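Local coordinates for protein xylulose kinase (Bifidobacterium adolescentis ATCC 15703, PDB 3I8B) that probably phosphorylates D-xylulose to D-xylulose 5-phosphate with ATP, as a xylose-metabolising member of the FGGY kinase family, at residues 277-282 with 460-465; 362-366 with 392-396; 425-431 with 450-455. All coordinates share one frame; numbering follows the deposited sequence.

Interaction 1 of 3, residues 277-282 with 460-465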
loop_
_atom_site.group_PDB
_atom_site.type_symbol
_atom_site.label_atom_id
_atom_site.label_comp_id
_atom_site.label_asym_id
_atom_site.label_seq_id
_atom_site.Cartn_x
_atom_site.Cartn_y
_atom_site.Cartn_z
HETATM N N MSE A 277 6.502 1.780 -3.743
HETATM C CA MSE A 277 7.351 1.490 -4.883
HETATM C C MSE A 277 6.755 2.192 -6.108
HETATM O O MSE A 277 7.480 2.845 -6.858
HETATM C CB MSE A 277 7.511 -0.024 -5.094
HETATM C CG MSE A 277 8.332 -0.719 -4.002
HETATM SE SE MSE A 277 10.290 -0.919 -4.405
HETATM C CE MSE A 277 10.820 0.965 -4.196
ATOM N N ALA A 278 5.431 2.095 -6.276
ATOM C CA ALA A 278 4.763 2.752 -7.402
ATOM C C ALA A 278 5.048 4.244 -7.361
ATOM O O ALA A 278 5.287 4.860 -8.393
ATOM C CB ALA A 278 3.249 2.507 -7.372
ATOM N N SER A 279 5.005 4.820 -6.158
ATOM C CA SER A 279 5.248 6.251 -5.987
ATOM C C SER A 279 6.658 6.645 -6.449
ATOM O O SER A 279 6.843 7.667 -7.114
ATOM C CB SER A 279 5.004 6.673 -4.541
ATOM O OG SER A 279 3.695 6.283 -4.130
ATOM N N LEU A 280 7.643 5.835 -6.080
ATOM C CA LEU A 280 9.003 6.028 -6.562
ATOM C C LEU A 280 9.022 5.941 -8.100
ATOM O O LEU A 280 9.586 6.790 -8.756
ATOM C CB LEU A 280 9.947 4.999 -5.942
ATOM C CG LEU A 280 11.449 5.230 -6.128
ATOM C CD1 LEU A 280 11.924 6.497 -5.421
ATOM C CD2 LEU A 280 12.226 4.018 -5.656
ATOM N N GLY A 281 8.375 4.921 -8.654
ATOM C CA GLY A 281 8.347 4.724 -10.092
ATOM C C GLY A 281 7.675 5.862 -10.833
ATOM O O GLY A 281 8.002 6.147 -11.996
ATOM N N LEU A 282 6.733 6.514 -10.155
ATOM C CA LEU A 282 5.994 7.619 -10.738
ATOM C C LEU A 282 6.788 8.894 -10.591
ATOM O O LEU A 282 6.370 9.950 -11.056
ATOM C CB LEU A 282 4.637 7.773 -10.049
ATOM C CG LEU A 282 3.551 6.786 -10.475
ATOM C CD1 LEU A 282 2.390 6.797 -9.469
ATOM C CD2 LEU A 282 3.029 7.091 -11.880
ATOM N N TYR A 460 4.048 0.761 -12.736
ATOM C CA TYR A 460 4.701 1.687 -11.816
ATOM C C TYR A 460 5.482 0.980 -10.707
ATOM O O TYR A 460 6.522 1.475 -10.272
ATOM C CB TYR A 460 3.715 2.682 -11.198
ATOM C CG TYR A 460 2.760 3.333 -12.174
ATOM C CD1 TYR A 460 3.217 3.912 -13.347
ATOM C CD2 TYR A 460 1.394 3.393 -11.898
ATOM C CE1 TYR A 460 2.347 4.510 -14.230
ATOM C CE2 TYR A 460 0.510 3.996 -12.778
ATOM C CZ TYR A 460 0.995 4.556 -13.945
ATOM O OH TYR A 460 0.123 5.157 -14.829
ATOM N N VAL A 461 4.984 -0.159 -10.233
ATOM C CA VAL A 461 5.681 -0.865 -9.150
ATOM C C VAL A 461 7.015 -1.419 -9.630
ATOM O O VAL A 461 8.059 -1.219 -8.986
ATOM C CB VAL A 461 4.851 -2.024 -8.548
ATOM C CG1 VAL A 461 5.735 -2.863 -7.611
ATOM C CG2 VAL A 461 3.635 -1.481 -7.807
ATOM N N ALA A 462 6.973 -2.123 -10.758
ATOM C CA ALA A 462 8.182 -2.690 -11.369
ATOM C C ALA A 462 9.176 -1.599 -11.747
ATOM O O ALA A 462 10.380 -1.767 -11.576
ATOM C CB ALA A 462 7.820 -3.533 -12.596
ATOM N N ILE A 463 8.668 -0.478 -12.255
ATOM C CA ILE A 463 9.529 0.654 -12.595
ATOM C C ILE A 463 10.160 1.251 -11.341
ATOM O O ILE A 463 11.343 1.547 -11.330
ATOM C CB ILE A 463 8.763 1.753 -13.375
ATOM C CG1 ILE A 463 8.330 1.230 -14.742
ATOM C CG2 ILE A 463 9.608 3.011 -13.531
ATOM C CD1 ILE A 463 7.768 2.293 -15.646
ATOM N N GLY A 464 9.359 1.429 -10.284
ATOM C CA GLY A 464 9.864 1.916 -9.013
ATOM C C GLY A 464 10.941 1.027 -8.413
ATOM O O GLY A 464 11.933 1.517 -7.872
ATOM N N ALA A 465 10.753 -0.285 -8.497
ATOM C CA ALA A 465 11.759 -1.207 -7.978
ATOM C C ALA A 465 13.055 -1.120 -8.791
ATOM O O ALA A 465 14.152 -1.169 -8.221
ATOM C CB ALA A 465 11.227 -2.646 -7.917
#

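Interaction 2 of 3, residues 362-366 with 392-396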
loop_
_atom_site.group_PDB
_atom_site.type_symbol
_atom_site.label_atom_id
_atom_site.label_comp_id
_atom_site.label_asym_id
_atom_site.label_seq_id
_atom_site.Cartn_x
_atom_site.Cartn_y
_atom_site.Cartn_z
ATOM N N ALA A 362 -24.952 20.185 -8.735
ATOM C CA ALA A 362 -26.121 19.370 -9.060
ATOM C C ALA A 362 -27.401 20.034 -8.559
ATOM O O ALA A 362 -28.308 19.371 -8.061
ATOM C CB ALA A 362 -25.974 17.964 -8.472
ATOM N N ASN A 363 -27.457 21.352 -8.685
ATOM C CA ASN A 363 -28.616 22.106 -8.240
ATOM C C ASN A 363 -29.051 21.731 -6.824
ATOM O O ASN A 363 -30.246 21.683 -6.527
ATOM C CB ASN A 363 -29.771 21.926 -9.228
ATOM C CG ASN A 363 -29.532 22.665 -10.533
ATOM O OD1 ASN A 363 -29.614 23.896 -10.583
ATOM N ND2 ASN A 363 -29.222 21.920 -11.595
ATOM N N GLY A 364 -28.071 21.436 -5.971
ATOM C CA GLY A 364 -28.312 21.301 -4.546
ATOM C C GLY A 364 -28.279 19.896 -3.982
ATOM O O GLY A 364 -28.253 19.718 -2.770
ATOM N N ILE A 365 -28.279 18.894 -4.849
ATOM C CA ILE A 365 -28.218 17.516 -4.384
ATOM C C ILE A 365 -26.784 17.090 -4.081
ATOM O O ILE A 365 -25.880 17.256 -4.901
ATOM C CB ILE A 365 -28.808 16.551 -5.409
ATOM C CG1 ILE A 365 -30.298 16.849 -5.625
ATOM C CG2 ILE A 365 -28.578 15.103 -4.974
ATOM C CD1 ILE A 365 -30.917 16.015 -6.736
ATOM N N THR A 366 -26.591 16.531 -2.896
ATOM C CA THR A 366 -25.289 16.035 -2.486
ATOM C C THR A 366 -25.373 14.552 -2.150
ATOM O O THR A 366 -26.293 14.107 -1.449
ATOM C CB THR A 366 -24.787 16.781 -1.250
ATOM O OG1 THR A 366 -24.605 18.163 -1.571
ATOM C CG2 THR A 366 -23.472 16.191 -0.767
ATOM N N ALA A 392 -38.143 20.389 -7.661
ATOM C CA ALA A 392 -37.484 20.952 -8.837
ATOM C C ALA A 392 -36.175 20.244 -9.210
ATOM O O ALA A 392 -35.914 19.988 -10.387
ATOM C CB ALA A 392 -37.237 22.453 -8.641
ATOM N N ASN A 393 -35.349 19.923 -8.217
ATOM C CA ASN A 393 -34.026 19.385 -8.526
ATOM C C ASN A 393 -33.922 17.864 -8.547
ATOM O O ASN A 393 -32.885 17.319 -8.930
ATOM C CB ASN A 393 -32.939 20.017 -7.642
ATOM C CG ASN A 393 -32.949 19.490 -6.215
ATOM O OD1 ASN A 393 -33.636 18.513 -5.896
ATOM N ND2 ASN A 393 -32.174 20.138 -5.345
ATOM N N THR A 394 -34.991 17.171 -8.159
ATOM C CA THR A 394 -34.931 15.715 -8.111
ATOM C C THR A 394 -35.169 15.102 -9.484
ATOM O O THR A 394 -36.281 14.695 -9.825
ATOM C CB THR A 394 -35.894 15.117 -7.066
ATOM O OG1 THR A 394 -35.509 15.563 -5.759
ATOM C CG2 THR A 394 -35.839 13.600 -7.118
ATOM N N THR A 395 -34.100 15.042 -10.264
ATOM C CA THR A 395 -34.165 14.610 -11.654
ATOM C C THR A 395 -32.956 13.740 -11.961
ATOM O O THR A 395 -31.982 13.751 -11.211
ATOM C CB THR A 395 -34.152 15.826 -12.592
ATOM O OG1 THR A 395 -32.947 16.577 -12.384
ATOM C CG2 THR A 395 -35.356 16.723 -12.316
ATOM N N ARG A 396 -33.008 12.985 -13.053
ATOM C CA ARG A 396 -31.903 12.091 -13.387
ATOM C C ARG A 396 -30.598 12.847 -13.636
ATOM O O ARG A 396 -29.516 12.381 -13.256
ATOM C CB ARG A 396 -32.251 11.229 -14.600
ATOM C CG ARG A 396 -33.234 10.124 -14.281
ATOM C CD ARG A 396 -33.958 9.644 -15.524
ATOM N NE ARG A 396 -33.443 8.371 -16.024
ATOM C CZ ARG A 396 -32.927 8.196 -17.236
ATOM N NH1 ARG A 396 -32.496 6.995 -17.601
ATOM N NH2 ARG A 396 -32.849 9.218 -18.084
#

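Interaction 3 of 3, residues 425-431 with 450-455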
loop_
_atom_site.group_PDB
_atom_site.type_symbol
_atom_site.label_atom_id
_atom_site.label_comp_id
_atom_site.label_asym_id
_atom_site.label_seq_id
_atom_site.Cartn_x
_atom_site.Cartn_y
_atom_site.Cartn_z
ATOM N N ILE A 425 0.040 19.171 0.058
ATOM C CA ILE A 425 -0.172 18.523 -1.226
ATOM C C ILE A 425 -0.247 19.588 -2.315
ATOM O O ILE A 425 -1.174 20.399 -2.326
ATOM C CB ILE A 425 -1.463 17.692 -1.228
ATOM C CG1 ILE A 425 -1.306 16.469 -0.321
ATOM C CG2 ILE A 425 -1.805 17.250 -2.645
ATOM C CD1 ILE A 425 -2.564 15.641 -0.208
ATOM N N THR A 426 0.724 19.575 -3.233
ATOM C CA THR A 426 0.870 20.651 -4.215
ATOM C C THR A 426 0.760 20.184 -5.672
ATOM O O THR A 426 0.786 20.990 -6.598
ATOM C CB THR A 426 2.193 21.423 -4.003
ATOM O OG1 THR A 426 3.298 20.507 -3.987
ATOM C CG2 THR A 426 2.153 22.188 -2.685
ATOM N N ARG A 427 0.630 18.881 -5.865
ATOM C CA ARG A 427 0.416 18.317 -7.188
ATOM C C ARG A 427 -0.311 16.984 -7.060
ATOM O O ARG A 427 -0.022 16.199 -6.152
ATOM C CB ARG A 427 1.753 18.116 -7.905
ATOM C CG ARG A 427 1.642 17.600 -9.333
ATOM C CD ARG A 427 3.023 17.575 -9.988
ATOM N NE ARG A 427 3.841 16.484 -9.466
ATOM C CZ ARG A 427 4.316 15.484 -10.203
ATOM N NH1 ARG A 427 4.086 15.452 -11.512
ATOM N NH2 ARG A 427 5.047 14.531 -9.635
ATOM N N ILE A 428 -1.240 16.734 -7.976
ATOM C CA ILE A 428 -2.080 15.533 -7.953
ATOM C C ILE A 428 -1.847 14.683 -9.191
ATOM O O ILE A 428 -1.929 15.184 -10.311
ATOM C CB ILE A 428 -3.578 15.900 -7.962
ATOM C CG1 ILE A 428 -3.893 16.942 -6.891
ATOM C CG2 ILE A 428 -4.453 14.646 -7.797
ATOM C CD1 ILE A 428 -5.341 17.418 -6.927
ATOM N N LEU A 429 -1.572 13.396 -8.989
ATOM C CA LEU A 429 -1.501 12.447 -10.089
ATOM C C LEU A 429 -2.718 11.539 -10.001
ATOM O O LEU A 429 -3.092 11.111 -8.914
ATOM C CB LEU A 429 -0.223 11.607 -10.019
ATOM C CG LEU A 429 1.088 12.321 -10.358
ATOM C CD1 LEU A 429 1.373 13.417 -9.362
ATOM C CD2 LEU A 429 2.244 11.331 -10.423
ATOM N N LEU A 430 -3.336 11.258 -11.143
ATOM C CA LEU A 430 -4.516 10.417 -11.180
ATOM C C LEU A 430 -4.229 9.179 -12.012
ATOM O O LEU A 430 -3.934 9.278 -13.210
ATOM C CB LEU A 430 -5.700 11.185 -11.768
ATOM C CG LEU A 430 -6.972 10.365 -11.986
ATOM C CD1 LEU A 430 -7.558 9.900 -10.641
ATOM C CD2 LEU A 430 -8.000 11.165 -12.786
ATOM N N ILE A 431 -4.318 8.019 -11.372
ATOM C CA ILE A 431 -4.030 6.747 -12.023
ATOM C C ILE A 431 -5.147 5.751 -11.771
ATOM O O ILE A 431 -6.154 6.074 -11.135
ATOM C CB ILE A 431 -2.727 6.133 -11.490
ATOM C CG1 ILE A 431 -2.793 6.022 -9.961
ATOM C CG2 ILE A 431 -1.527 6.955 -11.946
ATOM C CD1 ILE A 431 -1.516 5.499 -9.310
HETATM N N MSE A 450 -7.340 21.711 -8.201
HETATM C CA MSE A 450 -6.024 21.872 -8.836
HETATM C C MSE A 450 -5.994 21.169 -10.179
HETATM O O MSE A 450 -6.885 20.398 -10.505
HETATM C CB MSE A 450 -4.925 21.202 -8.011
HETATM C CG MSE A 450 -4.542 21.870 -6.742
HETATM SE SE MSE A 450 -3.037 20.892 -5.933
HETATM C CE MSE A 450 -2.622 22.227 -4.570
ATOM N N ASP A 451 -4.919 21.406 -10.924
ATOM C CA ASP A 451 -4.563 20.594 -12.075
ATOM C C ASP A 451 -4.483 19.129 -11.665
ATOM O O ASP A 451 -4.064 18.806 -10.554
ATOM C CB ASP A 451 -3.196 21.025 -12.611
ATOM C CG ASP A 451 -3.249 22.334 -13.374
ATOM O OD1 ASP A 451 -4.309 22.998 -13.368
ATOM O OD2 ASP A 451 -2.224 22.689 -13.993
ATOM N N VAL A 452 -4.883 18.246 -12.570
ATOM C CA VAL A 452 -4.787 16.819 -12.333
ATOM C C VAL A 452 -3.985 16.193 -13.451
ATOM O O VAL A 452 -4.439 16.129 -14.600
ATOM C CB VAL A 452 -6.173 16.147 -12.260
ATOM C CG1 VAL A 452 -6.029 14.655 -11.941
ATOM C CG2 VAL A 452 -7.018 16.830 -11.212
ATOM N N THR A 453 -2.774 15.759 -13.109
ATOM C CA THR A 453 -1.896 15.096 -14.053
ATOM C C THR A 453 -2.265 13.626 -14.236
ATOM O O THR A 453 -2.518 12.905 -13.262
ATOM C CB THR A 453 -0.421 15.207 -13.600
ATOM O OG1 THR A 453 -0.004 16.577 -13.660
ATOM C CG2 THR A 453 0.473 14.360 -14.476
ATOM N N ARG A 454 -2.294 13.184 -15.493
ATOM C CA ARG A 454 -2.558 11.782 -15.806
ATOM C C ARG A 454 -1.318 11.118 -16.400
ATOM O O ARG A 454 -1.061 11.231 -17.603
ATOM C CB ARG A 454 -3.739 11.641 -16.772
ATOM C CG ARG A 454 -5.099 11.867 -16.135
ATOM C CD ARG A 454 -6.217 11.553 -17.104
ATOM N NE ARG A 454 -6.134 12.389 -18.295
ATOM C CZ ARG A 454 -5.769 11.943 -19.494
ATOM N NH1 ARG A 454 -5.470 10.661 -19.668
ATOM N NH2 ARG A 454 -5.712 12.781 -20.523
ATOM N N PRO A 455 -0.543 10.424 -15.551
ATOM C CA PRO A 455 0.629 9.680 -16.022
ATOM C C PRO A 455 0.189 8.566 -16.952
ATOM O O PRO A 455 -0.841 7.957 -16.698
ATOM C CB PRO A 455 1.207 9.076 -14.731
ATOM C CG PRO A 455 0.646 9.923 -13.614
ATOM C CD PRO A 455 -0.725 10.315 -14.090
HETATM O O HOH W 1 2.704 17.244 -13.826
HETATM O O HOH W 2 -1.552 18.909 -9.656
HETATM O O HOH W 3 -3.328 7.939 -15.606
#

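Interaction 1 of 3, residues 277-282 with 460-465
Gly-281 and Gly-464 bring two helices almost backbone to backbone: their CA atoms lie 3.4 Å apart, and the axes of 277-281 and 460-465 pass within 6.6 Å while crossing at 76°. Glycine suits both places, since a beta carbon on Gly-464 would collide with the carbonyl oxygen of Met-277, and one on Gly-281 with that of Tyr-460. The closeness also lets Gly-464 CA direct a CA-H...O contact, 3.3 Å long, at Met-277 O.

Larger side chains close the flanks. Leu-282 has CG anti to its carbonyl carbon (chi1 -78°), which lays CD2 over the middle of the Tyr-460 ring, 3.5 Å from its centroid and 14° off the normal, a CH-pi contact. The phenol oxygen makes a hydrogen bond to Ala-456 O, which is likely to limit the ring's movement under the leucine. A serine in place of Tyr-460 would probably leave the Leu-282 methyl without its aromatic face and open a gap beside the crossing. Ala-278, short enough to fit beside the crossing, sets CB 3.9 Å from Tyr-460 CB, with Val-461 CG2 as its other neighbour. At the far flank the selenomethionine Met-277 is bent at chi2 and chi3, and its SE rests 4.0 Å from Ala-465 CB. Leu-280 meanwhile brings CD2 up to Gly-464 O, and its own O, on helix 274-281, accepts a hydrogen bond from Arg-467, further along helix 460-474.

The crossing matches the paired hinge helices of actin-like ATPases, packed at small residues, and is consistent with one helix coming from each FGGY family region. Val-461 and Ala-462 touch Asp-11 on strand 6-12, a predicted activity residue, and Ala-462 and Ile-463 reach Arg-20 on strand 16-23.

Interaction 2 of 3, residues 362-366 with 392-396
Asn-393 and Asn-363 join two loops of the C-terminal FGGY region, one a tight turn and the other the lead-in to helix 396-420. Residues 362-365 have the backbone angles of a type I' beta turn, closed by Ile-365 N to Ala-362 O; Gly-364 takes a positive phi (107°) at which a beta carbon would jam against the preceding carbonyl.

With CG set between the backbone N and the carbonyl carbon (chi1 75°), the amide of Asn-393 turns to this loop, and ND2 gives a hydrogen bond of 2.7 Å to Asn-363 O, moderately bent and arriving 27° out of the carbonyl plane. ND2 also bonds Gly-388 O, so two backbone carbonyls grip one amide nitrogen, a task for which asparagine's short, two-hydrogen donor is well suited. OD1 takes a weak bond from Thr-390 N. Ile-365 lies obliquely across the same amide, its CG1 nearly equidistant from CG, OD1 and ND2 of Asn-393, while its other neighbours include Phe-386 and Ala-402.

Thr-394 centres an inverse gamma turn and Thr-395 stands at the N-cap of the helix. Asn-393 O, weakly bonded by Thr-395 N within that turn, lies 3.2 Å from Ile-365 CD1.

Interaction 3 of 3, residues 425-431 with 450-455
Thr-453 is held through both its backbone N and its backbone O by strand 427-431. Its N donates to Ile-428 O at 3.0 Å, and its O accepts from Leu-430 N at 2.8 Å. The two bonds straddle Leu-429, as expected of a parallel bridge.

Three waters carry the pairing past these bonds. One links Ile-428 N to Asp-451 O. Leu-430 O faces Pro-455, whose nitrogen has no hydrogen to give, and a second water supplies one instead, giving another to Pro-455 O. The third, in the guanidinium plane at its edge, accepts from Arg-427 NH1 and also bonds Thr-453 OG1. Leu-429 CD1 covers one face of that guanidinium, and Arg-427 NH2 forms a salt bridge with Asp-288.

The two strands belong to a beta-alpha-beta unit with helix 438-448 between them, inside the mixed sheet of the C-terminal FGGY region; strands 288-293 and 486-490 flank the pair.

Apolar contacts are tightest where branched Val-452, with CG1 anti to its backbone N (chi1 -177°), presses that methyl 3.5 Å from Leu-430 CB. Pro-455 CG touches both Leu-429 CD2, 3.8 Å away, and Ile-431 CG2, with both side chains at roughly right angles to the proline. The selenomethionine Met-450 passes obliquely by Ile-428, whose CD1 meets Met-450 CB at 4.0 Å; beyond it the extended chain brings the methyl CE against a carbonyl, Ile-425 O.

How the interactions relate
Interactions 1 and 3 are neighbours: strand 452-455 leads into helix 460-474, and Tyr-460 CE2 packs 3.7 Å from Ile-431 CG2 and Leu-282 meets Pro-455. Interaction 1 is the more buried and the nearer to the predicted active-site residues Asp-11 and Asp-274; it links the two FGGY regions by close helix packing without a hydrogen bond across it. Interaction 3, partly buried, lies within the C-terminal region and relies on backbone bonds, bridging waters and aliphatic packing. Interaction 2, also in that region, lies far out, its nearest atoms about 29 Å from interaction 1 and about 18 Å from interaction 3, and combines one side-chain amide bond with isoleucine packing, joining two loops.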